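Local atomic coordinates of putative enoyl-CoA hydratase/isomerase (PDB entry 3ISA), a protein that probably acts on acyl-CoA thioesters as a hydratase or isomerase of the crotonase family, though its own substrate and reaction are not established. Residues L35-I40 with M84-M89; L100-A105 with W122-P127; F131-L136 with R164-D169. All blocks are in the same frame, centred on the assembly; numbering follows the deposited sequence.

Contact 1 (L35-I40 with M84-M89); sequences LVEALI and MVRIEM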
ATOM      1  N   LEU D  35      16.645   2.780  32.122  1.00 19.39           N
ATOM      2  CA  LEU D  35      15.203   2.996  32.227  1.00 18.32           C
ATOM      3  C   LEU D  35      14.432   2.493  30.993  1.00 14.13           C
ATOM      4  O   LEU D  35      13.401   1.821  31.143  1.00 16.19           O
ATOM      5  CB  LEU D  35      14.881   4.469  32.529  1.00 17.47           C
ATOM      6  CG  LEU D  35      13.395   4.853  32.658  1.00 17.92           C
ATOM      7  CD1 LEU D  35      12.591   3.897  33.573  1.00 19.82           C
ATOM      8  CD2 LEU D  35      13.331   6.277  33.196  1.00 17.79           C
ATOM      9  N   VAL D  36      14.937   2.787  29.789  1.00 18.17           N
ATOM     10  CA  VAL D  36      14.306   2.306  28.541  1.00 18.46           C
ATOM     11  C   VAL D  36      14.239   0.781  28.554  1.00 21.33           C
ATOM     12  O   VAL D  36      13.166   0.207  28.313  1.00 16.90           O
ATOM     13  CB  VAL D  36      15.022   2.861  27.289  1.00 16.41           C
ATOM     14  CG1 VAL D  36      14.483   2.235  25.949  1.00 17.74           C
ATOM     15  CG2 VAL D  36      14.904   4.377  27.269  1.00 17.73           C
ATOM     16  N   GLU D  37      15.352   0.122  28.889  1.00 16.00           N
ATOM     17  CA  GLU D  37      15.351  -1.350  28.936  1.00 17.97           C
ATOM     18  C   GLU D  37      14.373  -1.938  29.970  1.00 18.06           C
ATOM     19  O   GLU D  37      13.736  -2.953  29.713  1.00 18.85           O
ATOM     20  CB  GLU D  37      16.757  -1.925  29.122  1.00 21.68           C
ATOM     21  CG  GLU D  37      17.712  -1.701  27.947  1.00 19.82           C
ATOM     22  CD  GLU D  37      17.165  -2.128  26.579  1.00 22.54           C
ATOM     23  OE1 GLU D  37      16.650  -3.258  26.434  1.00 20.95           O
ATOM     24  OE2 GLU D  37      17.288  -1.317  25.634  1.00 21.66           O
ATOM     25  N   ALA D  38      14.263  -1.286  31.125  1.00 16.13           N
ATOM     26  CA  ALA D  38      13.303  -1.658  32.156  1.00 19.88           C
ATOM     27  C   ALA D  38      11.850  -1.522  31.679  1.00 18.48           C
ATOM     28  O   ALA D  38      11.001  -2.369  31.997  1.00 14.61           O
ATOM     29  CB  ALA D  38      13.526  -0.802  33.398  1.00 20.01           C
ATOM     30  N   LEU D  39      11.574  -0.448  30.935  1.00 17.53           N
ATOM     31  CA  LEU D  39      10.260  -0.222  30.355  1.00 18.06           C
ATOM     32  C   LEU D  39       9.928  -1.277  29.303  1.00 14.51           C
ATOM     33  O   LEU D  39       8.846  -1.818  29.302  1.00 16.52           O
ATOM     34  CB  LEU D  39      10.183   1.172  29.746  1.00 16.13           C
ATOM     35  CG  LEU D  39       9.906   2.265  30.797  1.00 16.12           C
ATOM     36  CD1 LEU D  39      10.422   3.639  30.305  1.00 19.82           C
ATOM     37  CD2 LEU D  39       8.440   2.326  31.185  1.00 17.17           C
ATOM     38  N   ILE D  40      10.884  -1.580  28.437  1.00 16.20           N
ATOM     39  CA  ILE D  40      10.699  -2.601  27.425  1.00 12.97           C
ATOM     40  C   ILE D  40      10.397  -3.971  28.060  1.00 17.26           C
ATOM     41  O   ILE D  40       9.453  -4.642  27.636  1.00 17.84           O
ATOM     42  CB  ILE D  40      11.933  -2.668  26.474  1.00 15.45           C
ATOM     43  CG1 ILE D  40      11.926  -1.447  25.527  1.00 16.77           C
ATOM     44  CG2 ILE D  40      11.905  -3.928  25.654  1.00 20.44           C
ATOM     45  CD1 ILE D  40      13.188  -1.242  24.711  1.00 18.34           C
ATOM     46  N   MET D  84      18.489   5.622  20.992  1.00 18.17           N
ATOM     47  CA  MET D  84      17.339   6.163  20.261  1.00 17.79           C
ATOM     48  C   MET D  84      16.495   5.073  19.577  1.00 15.03           C
ATOM     49  O   MET D  84      15.270   5.118  19.607  1.00 15.85           O
ATOM     50  CB  MET D  84      17.811   7.224  19.258  1.00 20.06           C
ATOM     51  CG  MET D  84      18.157   8.577  19.903  1.00 19.31           C
ATOM     52  SD  MET D  84      16.823   9.403  20.808  1.00 12.78           S
ATOM     53  CE  MET D  84      17.701  10.957  21.059  1.00 25.51           C
ATOM     54  N   VAL D  85      17.162   4.081  18.977  1.00 13.26           N
ATOM     55  CA  VAL D  85      16.478   2.941  18.380  1.00 14.85           C
ATOM     56  C   VAL D  85      15.667   2.164  19.405  1.00 17.32           C
ATOM     57  O   VAL D  85      14.500   1.857  19.158  1.00 16.89           O
ATOM     58  CB  VAL D  85      17.482   2.028  17.596  1.00 12.82           C
ATOM     59  CG1 VAL D  85      16.837   0.694  17.249  1.00 14.68           C
ATOM     60  CG2 VAL D  85      17.941   2.771  16.327  1.00 16.47           C
ATOM     61  N   ARG D  86      16.267   1.907  20.574  1.00 17.65           N
ATOM     62  CA  ARG D  86      15.564   1.212  21.646  1.00 16.48           C
ATOM     63  C   ARG D  86      14.364   2.029  22.165  1.00 18.13           C
ATOM     64  O   ARG D  86      13.320   1.463  22.463  1.00 14.53           O
ATOM     65  CB  ARG D  86      16.537   0.785  22.762  1.00 14.92           C
ATOM     66  CG  ARG D  86      17.630  -0.246  22.319  1.00 16.92           C
ATOM     67  CD  ARG D  86      17.043  -1.582  21.849  1.00 17.44           C
ATOM     68  NE  ARG D  86      16.601  -2.392  22.992  1.00 18.23           N
ATOM     69  CZ  ARG D  86      15.829  -3.475  22.899  1.00 16.80           C
ATOM     70  NH1 ARG D  86      15.390  -3.876  21.709  1.00 15.39           N
ATOM     71  NH2 ARG D  86      15.497  -4.159  23.992  1.00 17.51           N
ATOM     72  N   ILE D  87      14.519   3.349  22.263  1.00 17.34           N
ATOM     73  CA  ILE D  87      13.386   4.233  22.574  1.00 17.60           C
ATOM     74  C   ILE D  87      12.263   4.051  21.539  1.00 16.12           C
ATOM     75  O   ILE D  87      11.118   3.807  21.908  1.00 15.89           O
ATOM     76  CB  ILE D  87      13.824   5.724  22.723  1.00 13.99           C
ATOM     77  CG1 ILE D  87      14.593   5.911  24.043  1.00 17.81           C
ATOM     78  CG2 ILE D  87      12.611   6.660  22.709  1.00 18.58           C
ATOM     79  CD1 ILE D  87      15.367   7.234  24.154  1.00 18.97           C
ATOM     80  N   GLU D  88      12.585   4.123  20.247  1.00 14.21           N
ATOM     81  CA  GLU D  88      11.532   3.939  19.223  1.00 16.35           C
ATOM     82  C   GLU D  88      10.904   2.539  19.279  1.00 16.50           C
ATOM     83  O   GLU D  88       9.700   2.401  19.089  1.00 16.67           O
ATOM     84  CB  GLU D  88      12.049   4.262  17.813  1.00 20.96           C
ATOM     85  CG  GLU D  88      11.018   4.105  16.647  1.00 17.86           C
ATOM     86  CD  GLU D  88       9.757   5.000  16.771  1.00 24.11           C
ATOM     87  OE1 GLU D  88       9.667   5.855  17.678  1.00 22.74           O
ATOM     88  OE2 GLU D  88       8.835   4.836  15.945  1.00 23.53           O
ATOM     89  N   MET D  89      11.714   1.513  19.564  1.00 14.61           N
ATOM     90  CA  MET D  89      11.188   0.168  19.709  1.00 12.29           C
ATOM     91  C   MET D  89      10.188   0.107  20.896  1.00 16.85           C
ATOM     92  O   MET D  89       9.102  -0.470  20.779  1.00 16.64           O
ATOM     93  CB  MET D  89      12.318  -0.869  19.790  1.00 16.13           C
ATOM     94  CG  MET D  89      13.066  -1.077  18.428  1.00 18.65           C
ATOM     95  SD  MET D  89      14.523  -2.179  18.490  1.00 10.50           S
ATOM     96  CE  MET D  89      13.707  -3.755  18.524  1.00 21.97           C
TER

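Contact 2 (L100-A105 with W122-P127); sequences LTLALA and WRYCTP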
ATOM      1  N   LEU D 100      -5.185  -1.701  26.776  1.00 19.20           N
ATOM      2  CA  LEU D 100      -5.493  -0.266  26.796  1.00 17.07           C
ATOM      3  C   LEU D 100      -4.313   0.418  27.508  1.00 21.85           C
ATOM      4  O   LEU D 100      -3.715  -0.156  28.429  1.00 20.00           O
ATOM      5  CB  LEU D 100      -6.786   0.015  27.558  1.00 17.41           C
ATOM      6  CG  LEU D 100      -7.220   1.485  27.688  1.00 20.21           C
ATOM      7  CD1 LEU D 100      -7.390   2.120  26.270  1.00 23.34           C
ATOM      8  CD2 LEU D 100      -8.495   1.603  28.493  1.00 20.23           C
ATOM      9  N   THR D 101      -3.963   1.625  27.074  1.00 16.98           N
ATOM     10  CA  THR D 101      -2.855   2.362  27.701  1.00 14.79           C
ATOM     11  C   THR D 101      -3.323   3.746  28.125  1.00 21.09           C
ATOM     12  O   THR D 101      -4.085   4.402  27.398  1.00 19.00           O
ATOM     13  CB  THR D 101      -1.661   2.470  26.747  1.00 19.63           C
ATOM     14  OG1 THR D 101      -2.097   3.080  25.519  1.00 17.36           O
ATOM     15  CG2 THR D 101      -1.098   1.043  26.452  1.00 13.32           C
ATOM     16  N   LEU D 102      -2.865   4.169  29.303  1.00 20.12           N
ATOM     17  CA  LEU D 102      -3.236   5.439  29.903  1.00 17.81           C
ATOM     18  C   LEU D 102      -1.981   6.162  30.385  1.00 19.04           C
ATOM     19  O   LEU D 102      -1.163   5.598  31.123  1.00 18.74           O
ATOM     20  CB  LEU D 102      -4.218   5.214  31.074  1.00 13.59           C
ATOM     21  CG  LEU D 102      -4.515   6.367  32.064  1.00 19.71           C
ATOM     22  CD1 LEU D 102      -5.208   7.501  31.361  1.00 22.56           C
ATOM     23  CD2 LEU D 102      -5.384   5.899  33.221  1.00 22.64           C
ATOM     24  N   ALA D 103      -1.836   7.419  30.001  1.00 17.15           N
ATOM     25  CA  ALA D 103      -0.707   8.204  30.469  1.00 15.28           C
ATOM     26  C   ALA D 103      -1.216   9.419  31.235  1.00 19.44           C
ATOM     27  O   ALA D 103      -2.234  10.003  30.873  1.00 22.39           O
ATOM     28  CB  ALA D 103       0.169   8.623  29.324  1.00 18.05           C
ATOM     29  N   LEU D 104      -0.488   9.788  32.280  1.00 17.05           N
ATOM     30  CA  LEU D 104      -0.877  10.871  33.162  1.00 19.71           C
ATOM     31  C   LEU D 104       0.332  11.772  33.350  1.00 22.17           C
ATOM     32  O   LEU D 104       1.308  11.384  34.007  1.00 21.76           O
ATOM     33  CB  LEU D 104      -1.345  10.306  34.508  1.00 23.38           C
ATOM     34  CG  LEU D 104      -2.567   9.378  34.507  1.00 18.44           C
ATOM     35  CD1 LEU D 104      -2.619   8.577  35.813  1.00 25.84           C
ATOM     36  CD2 LEU D 104      -3.864  10.133  34.265  1.00 22.81           C
ATOM     37  N   ALA D 105       0.292  12.946  32.717  1.00 22.14           N
ATOM     38  CA  ALA D 105       1.448  13.844  32.677  1.00 23.06           C
ATOM     39  C   ALA D 105       1.245  15.045  33.581  1.00 25.58           C
ATOM     40  O   ALA D 105       0.118  15.507  33.768  1.00 22.97           O
ATOM     41  CB  ALA D 105       1.710  14.334  31.273  1.00 27.32           C
ATOM     42  N   TRP D 122      -5.283   6.735  26.090  1.00 20.17           N
ATOM     43  CA  TRP D 122      -5.968   7.713  26.962  1.00 22.89           C
ATOM     44  C   TRP D 122      -4.899   8.630  27.552  1.00 25.25           C
ATOM     45  O   TRP D 122      -3.954   8.167  28.199  1.00 24.77           O
ATOM     46  CB  TRP D 122      -6.766   7.001  28.067  1.00 22.71           C
ATOM     47  CG  TRP D 122      -8.041   6.295  27.641  1.00 24.81           C
ATOM     48  CD1 TRP D 122      -8.332   5.767  26.408  1.00 36.34           C
ATOM     49  CD2 TRP D 122      -9.183   6.032  28.463  1.00 30.16           C
ATOM     50  NE1 TRP D 122      -9.588   5.198  26.418  1.00 38.07           N
ATOM     51  CE2 TRP D 122     -10.128   5.343  27.668  1.00 40.55           C
ATOM     52  CE3 TRP D 122      -9.503   6.313  29.800  1.00 29.52           C
ATOM     53  CZ2 TRP D 122     -11.371   4.938  28.166  1.00 39.61           C
ATOM     54  CZ3 TRP D 122     -10.746   5.912  30.291  1.00 28.83           C
ATOM     55  CH2 TRP D 122     -11.651   5.221  29.478  1.00 30.04           C
ATOM     56  N   ARG D 123      -5.014   9.931  27.298  1.00 19.19           N
ATOM     57  CA  ARG D 123      -3.974  10.861  27.708  0.50 20.09           C
ATOM     58  C   ARG D 123      -4.576  12.022  28.486  1.00 25.62           C
ATOM     59  O   ARG D 123      -5.467  12.711  27.987  1.00 28.25           O
ATOM     60  CB  ARG D 123      -3.205  11.384  26.486  0.50 19.55           C
ATOM     61  CG  ARG D 123      -2.621  10.300  25.594  0.50 19.02           C
ATOM     62  CD  ARG D 123      -1.993  10.880  24.327  0.50 15.18           C
ATOM     63  NE  ARG D 123      -2.974  11.493  23.431  0.50  7.56           N
ATOM     64  CZ  ARG D 123      -3.767  10.823  22.589  0.50 17.96           C
ATOM     65  NH1 ARG D 123      -4.634  11.484  21.818  0.50 18.01           N
ATOM     66  NH2 ARG D 123      -3.702   9.496  22.509  0.50 16.62           N
ATOM     67  N   TYR D 124      -4.083  12.218  29.708  1.00 22.97           N
ATOM     68  CA  TYR D 124      -4.552  13.300  30.578  1.00 26.06           C
ATOM     69  C   TYR D 124      -3.349  14.054  31.114  1.00 27.81           C
ATOM     70  O   TYR D 124      -2.268  13.480  31.276  1.00 23.50           O
ATOM     71  CB  TYR D 124      -5.364  12.744  31.758  1.00 22.47           C
ATOM     72  CG  TYR D 124      -6.699  12.137  31.386  1.00 29.56           C
ATOM     73  CD1 TYR D 124      -7.859  12.918  31.357  1.00 36.73           C
ATOM     74  CD2 TYR D 124      -6.811  10.779  31.091  1.00 30.58           C
ATOM     75  CE1 TYR D 124      -9.091  12.362  31.026  1.00 29.89           C
ATOM     76  CE2 TYR D 124      -8.032  10.215  30.754  1.00 32.79           C
ATOM     77  CZ  TYR D 124      -9.168  11.011  30.728  1.00 35.85           C
ATOM     78  OH  TYR D 124     -10.379  10.457  30.395  1.00 35.77           O
ATOM     79  N   CYS D 125      -3.526  15.342  31.401  1.00 25.79           N
ATOM     80  CA  CYS D 125      -2.468  16.078  32.075  1.00 24.04           C
ATOM     81  C   CYS D 125      -3.033  17.078  33.086  1.00 28.09           C
ATOM     82  O   CYS D 125      -4.222  17.378  33.056  1.00 29.16           O
ATOM     83  CB  CYS D 125      -1.544  16.772  31.071  1.00 27.59           C
ATOM     84  SG  CYS D 125      -2.281  18.156  30.173  1.00 28.36           S
ATOM     85  N   THR D 126      -2.179  17.561  33.982  1.00 30.66           N
ATOM     86  CA  THR D 126      -2.541  18.637  34.905  1.00 31.36           C
ATOM     87  C   THR D 126      -2.689  19.951  34.115  1.00 32.10           C
ATOM     88  O   THR D 126      -2.039  20.115  33.082  1.00 26.75           O
ATOM     89  CB  THR D 126      -1.489  18.809  36.033  1.00 28.25           C
ATOM     90  OG1 THR D 126      -0.177  18.967  35.468  1.00 29.78           O
ATOM     91  CG2 THR D 126      -1.522  17.632  37.009  1.00 21.75           C
ATOM     92  N   PRO D 127      -3.547  20.890  34.586  1.00 32.72           N
ATOM     93  CA  PRO D 127      -3.705  22.177  33.874  1.00 32.32           C
ATOM     94  C   PRO D 127      -2.412  22.975  33.708  1.00 34.14           C
ATOM     95  O   PRO D 127      -2.320  23.802  32.803  1.00 39.61           O
ATOM     96  CB  PRO D 127      -4.674  22.962  34.770  1.00 36.22           C
ATOM     97  CG  PRO D 127      -5.405  21.944  35.533  1.00 40.06           C
ATOM     98  CD  PRO D 127      -4.438  20.813  35.760  1.00 34.19           C
TER

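Contact 3 (F131-L136 with R164-D169); sequences FRMPGL and RAFDAD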
ATOM      1  N   PHE D 131       4.624  20.724  27.300  1.00 23.58           N
ATOM      2  CA  PHE D 131       5.178  19.713  26.413  1.00 19.90           C
ATOM      3  C   PHE D 131       6.030  20.401  25.364  1.00 26.48           C
ATOM      4  O   PHE D 131       5.650  21.452  24.846  1.00 30.41           O
ATOM      5  CB  PHE D 131       4.064  18.935  25.672  1.00 23.84           C
ATOM      6  CG  PHE D 131       2.999  18.338  26.564  1.00 25.72           C
ATOM      7  CD1 PHE D 131       3.140  17.043  27.085  1.00 24.60           C
ATOM      8  CD2 PHE D 131       1.829  19.058  26.859  1.00 27.98           C
ATOM      9  CE1 PHE D 131       2.134  16.482  27.895  1.00 24.78           C
ATOM     10  CE2 PHE D 131       0.834  18.515  27.671  1.00 26.78           C
ATOM     11  CZ  PHE D 131       0.983  17.224  28.198  1.00 26.10           C
ATOM     12  N   ARG D 132       7.158  19.793  25.023  1.00 22.17           N
ATOM     13  CA  ARG D 132       7.964  20.234  23.884  1.00 23.24           C
ATOM     14  C   ARG D 132       8.692  19.049  23.249  1.00 21.59           C
ATOM     15  O   ARG D 132       9.267  18.226  23.959  1.00 21.42           O
ATOM     16  CB  ARG D 132       8.982  21.286  24.347  1.00 21.03           C
ATOM     17  CG  ARG D 132       9.652  22.043  23.201  1.00 21.82           C
ATOM     18  CD  ARG D 132      10.747  23.022  23.671  1.00 24.34           C
ATOM     19  NE  ARG D 132      11.306  23.750  22.533  1.00 40.08           N
ATOM     20  CZ  ARG D 132      12.575  24.144  22.405  1.00 57.73           C
ATOM     21  NH1 ARG D 132      13.482  23.879  23.340  1.00 47.12           N
ATOM     22  NH2 ARG D 132      12.948  24.800  21.311  1.00 60.86           N
ATOM     23  N   MET D 133       8.669  18.951  21.918  1.00 20.40           N
ATOM     24  CA  MET D 133       9.471  17.954  21.196  1.00 21.89           C
ATOM     25  C   MET D 133      10.442  18.717  20.293  1.00 24.62           C
ATOM     26  O   MET D 133      10.083  19.066  19.162  1.00 25.51           O
ATOM     27  CB  MET D 133       8.583  17.009  20.356  1.00 22.97           C
ATOM     28  CG  MET D 133       7.726  15.958  21.147  1.00 23.67           C
ATOM     29  SD  MET D 133       6.313  15.283  20.221  1.00 16.55           S
ATOM     30  CE  MET D 133       5.178  16.659  20.378  1.00 21.55           C
ATOM     31  N   PRO D 134      11.651  19.030  20.805  1.00 24.79           N
ATOM     32  CA  PRO D 134      12.628  19.889  20.120  1.00 26.80           C
ATOM     33  C   PRO D 134      13.681  19.177  19.264  1.00 25.37           C
ATOM     34  O   PRO D 134      14.553  19.844  18.716  1.00 22.18           O
ATOM     35  CB  PRO D 134      13.325  20.596  21.285  1.00 28.56           C
ATOM     36  CG  PRO D 134      13.309  19.570  22.384  1.00 28.12           C
ATOM     37  CD  PRO D 134      12.145  18.621  22.134  1.00 25.12           C
ATOM     38  N   GLY D 135      13.586  17.851  19.134  1.00 26.11           N
ATOM     39  CA  GLY D 135      14.650  17.035  18.534  1.00 24.18           C
ATOM     40  C   GLY D 135      15.023  17.331  17.092  1.00 17.65           C
ATOM     41  O   GLY D 135      16.181  17.115  16.685  1.00 18.44           O
ATOM     42  N   LEU D 136      14.061  17.824  16.316  1.00 21.78           N
ATOM     43  CA  LEU D 136      14.332  18.261  14.951  1.00 17.08           C
ATOM     44  C   LEU D 136      15.394  19.375  14.884  1.00 20.67           C
ATOM     45  O   LEU D 136      16.085  19.493  13.885  1.00 19.03           O
ATOM     46  CB  LEU D 136      13.044  18.679  14.222  1.00 16.25           C
ATOM     47  CG  LEU D 136      12.045  17.535  13.926  1.00 20.94           C
ATOM     48  CD1 LEU D 136      10.660  18.093  13.644  1.00 25.06           C
ATOM     49  CD2 LEU D 136      12.508  16.693  12.741  1.00 18.07           C
ATOM     50  N   ARG D 164       8.618  23.853  18.996  1.00 33.97           N
ATOM     51  CA  ARG D 164       8.147  24.764  20.035  1.00 34.07           C
ATOM     52  C   ARG D 164       7.365  24.082  21.162  1.00 37.73           C
ATOM     53  O   ARG D 164       6.788  23.011  20.974  1.00 34.85           O
ATOM     54  CB  ARG D 164       7.290  25.887  19.417  1.00 39.21           C
ATOM     55  CG  ARG D 164       6.011  25.430  18.711  1.00 30.62           C
ATOM     56  CD  ARG D 164       5.101  26.618  18.469  1.00 44.48           C
ATOM     57  NE  ARG D 164       3.861  26.275  17.768  1.00 34.16           N
ATOM     58  CZ  ARG D 164       2.712  25.945  18.359  1.00 37.45           C
ATOM     59  NH1 ARG D 164       2.613  25.871  19.684  1.00 34.45           N
ATOM     60  NH2 ARG D 164       1.651  25.676  17.611  1.00 33.53           N
ATOM     61  N   ALA D 165       7.337  24.727  22.325  1.00 35.32           N
ATOM     62  CA  ALA D 165       6.537  24.248  23.438  1.00 36.82           C
ATOM     63  C   ALA D 165       5.035  24.478  23.223  1.00 39.46           C
ATOM     64  O   ALA D 165       4.640  25.372  22.470  1.00 42.42           O
ATOM     65  CB  ALA D 165       7.000  24.887  24.734  1.00 31.55           C
ATOM     66  N   PHE D 166       4.212  23.643  23.865  1.00 32.10           N
ATOM     67  CA  PHE D 166       2.767  23.865  23.995  1.00 31.17           C
ATOM     68  C   PHE D 166       2.246  23.444  25.368  1.00 34.46           C
ATOM     69  O   PHE D 166       2.750  22.491  25.978  1.00 33.43           O
ATOM     70  CB  PHE D 166       1.957  23.216  22.859  1.00 34.14           C
ATOM     71  CG  PHE D 166       2.106  21.710  22.749  1.00 32.63           C
ATOM     72  CD1 PHE D 166       1.092  20.859  23.205  1.00 23.45           C
ATOM     73  CD2 PHE D 166       3.229  21.147  22.144  1.00 25.51           C
ATOM     74  CE1 PHE D 166       1.211  19.467  23.092  1.00 24.78           C
ATOM     75  CE2 PHE D 166       3.362  19.757  22.030  1.00 32.25           C
ATOM     76  CZ  PHE D 166       2.343  18.921  22.499  1.00 26.34           C
ATOM     77  N   ASP D 167       1.244  24.174  25.855  1.00 32.23           N
ATOM     78  CA  ASP D 167       0.706  23.967  27.194  1.00 33.04           C
ATOM     79  C   ASP D 167      -0.530  23.076  27.205  1.00 31.90           C
ATOM     80  O   ASP D 167      -1.017  22.657  26.148  1.00 33.41           O
ATOM     81  CB  ASP D 167       0.436  25.319  27.895  1.00 36.02           C
ATOM     82  CG  ASP D 167      -0.840  26.035  27.394  1.00 44.73           C
ATOM     83  OD1 ASP D 167      -1.380  25.713  26.313  1.00 37.22           O
ATOM     84  OD2 ASP D 167      -1.307  26.954  28.104  1.00 58.62           O
ATOM     85  N   ALA D 168      -1.031  22.807  28.410  1.00 31.51           N
ATOM     86  CA  ALA D 168      -2.213  21.974  28.624  1.00 32.27           C
ATOM     87  C   ALA D 168      -3.457  22.412  27.835  1.00 35.21           C
ATOM     88  O   ALA D 168      -4.145  21.561  27.258  1.00 28.60           O
ATOM     89  CB  ALA D 168      -2.521  21.890  30.103  1.00 29.73           C
ATOM     90  N   ASP D 169      -3.727  23.726  27.796  1.00 35.09           N
ATOM     91  CA  ASP D 169      -4.871  24.267  27.044  1.00 36.05           C
ATOM     92  C   ASP D 169      -4.762  23.978  25.562  1.00 25.36           C
ATOM     93  O   ASP D 169      -5.716  23.480  24.966  1.00 29.86           O
ATOM     94  CB  ASP D 169      -5.024  25.780  27.256  1.00 44.40           C
ATOM     95  CG  ASP D 169      -5.546  26.128  28.634  1.00 59.02           C
ATOM     96  OD1 ASP D 169      -6.289  25.312  29.227  1.00 73.54           O
ATOM     97  OD2 ASP D 169      -5.214  27.231  29.121  1.00 76.08           O
TER
HETATM   98  O   HOH W   1       7.625  20.690  19.923  1.00 29.97           O

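Contact 1 (L35-I40 with M84-M89)
The guanidinium of R86 and the carboxylate of E37 lie nearly in one plane, 13° apart, edge against edge. R86 presents its NE side: NE gives its proton to E37 OE2 at 2.9 Å, and NH2 gives one to E37 OE1 at 2.8 Å. Both oxygens answer with their syn lone pairs, and both bonds are close to straight. One face of the guanidinium carries the methyl CD1 of I40, which sits 3.6 Å above the plane, shifted toward the rim. Bends at chi2 and chi3 fold the R86 chain so that it meets E37 at about a right angle; E37, whose first bond does not point at the other helix, bends at chi2 and so brings its carboxylate to R86.

Beside the ion pair the helices pack through aliphatic side chains, partly against each other and partly against a backbone carbonyl. They run roughly parallel, 27° apart, with 9.8 Å between the axes of the segments. V36 CG2 meets I87 CG1 at 3.6 Å, the two side chains crossing, while V36 CG1 and I40 CD1 rest against the carbonyl of R86. P231 of a second subunit packs on both E37 and R86.

Two parallel bonds between flat ions fix the rotation of both end groups, and with R86 buried, the carboxylate probably balances its charge and favours the ionised form of each partner.

Contact 2 (L100-A105 with W122-P127)
Five backbone hydrogen bonds tie 100-105 to 122-127 as parallel strands, with L102, A103, L104 and A105 level with W122, R123, Y124 and C125. W122 N gives to T101 O at 2.9 Å, almost straight at 177°, and W122 O takes A103 N. Y124 repeats the pattern, its N giving to A103 O and its O accepting from A105 N. The fifth bond, T126 N to A105 O at 3.1 Å, is the most bent, at 151°, where the second strand has already ended. Alpha hydrogens add to the ladder, the shortest such contact being C125 CA to A105 O at 3.1 Å.

L102, L104, W122 and Y124 share one face of the sheet. L102, with CG anti to its backbone N (chi1 167°), carries CD1 across to the neighbouring strand, where it touches W122 CB at 3.7 Å and meets the Y124 ring at its edge, 3.7 Å from CD2. L104 lies alongside Y124, CD2 against CB. Nearer the start of the strand, L100 slants across the W122 indole: CD1 is 3.8 Å from W122 CD1, and CD2 stands over one face, 4.2 Å above the plane, offset toward the rim near CE2.

Outside this shell, R178 holds both rings, giving a hydrogen bond to Y124 OH and a cation-pi contact to W122, and helix 186-197 covers the face. A103 and A105 are on the other face, packed against F117 of helix 112-119. R123, on that side too, bonds to the carbonyls of G175 and F176 and bridges to D154 of a third subunit.

The connection runs through strand 108-110 of the small sheet, then helix 112-119: a crossover between adjacent parallel strands, consistent with the beta-beta-alpha spiral of the crotonase fold.

Contact 3 (F131-L136 with R164-D169)
F131 and F166 carry most of this contact, in a short antiparallel pairing of strands 130-132 and 165-167 that belongs to the small sheet of the crotonase fold. They form a hydrogen-bonded pair: F166 N gives to F131 O at 2.8 Å, nearly straight, and F131 N gives to F166 O at 2.9 Å, more bent at 144°. Both side chains lie on the same face. F166 has its CG in the crowded position between backbone N and carbonyl carbon (chi1 60°), and this swings the ring over the opposite strand, where F131 CB lies over its face, 3.8 Å from the centroid, a CH-pi contact. The rings are near parallel, 25° apart, but slid so far that they barely overlap. M133 CE meets the F166 ring at its edge, 4.0 Å from CE2. F176 meets both rings, and F117 also meets that of F131.

R132 points to the other face. Its extended chain runs past R164 and A165, CG being 3.7 Å from A165 N, and its NE bonds to the carbonyl of A163. Where the strands part, a water takes over: M133 N gives to it at 2.8 Å, and it gives to R164 O at 2.7 Å.

In the fold
Contact 2 is the most completely buried: every touching residue is buried, and a backbone ladder in the large sheet does the work. Contact 1 is buried as well, but it joins two helices through side chains, some of them resting on the R86 carbonyl, without a backbone-to-backbone bond, and its ion pair is near a second subunit. Contact 3 is only partly buried; it pairs backbones like contact 2, antiparallel instead of parallel, and brings in a water. Helix 77-95 leads directly into strand 100-105, yet contacts 1 and 2 lie on opposite sides of the chain's centre, about 20 Å between their centres. Contacts 2 and 3 touch: C125 SG lies 3.7 Å from A168 CB, and C125 CB packs against F131 CZ.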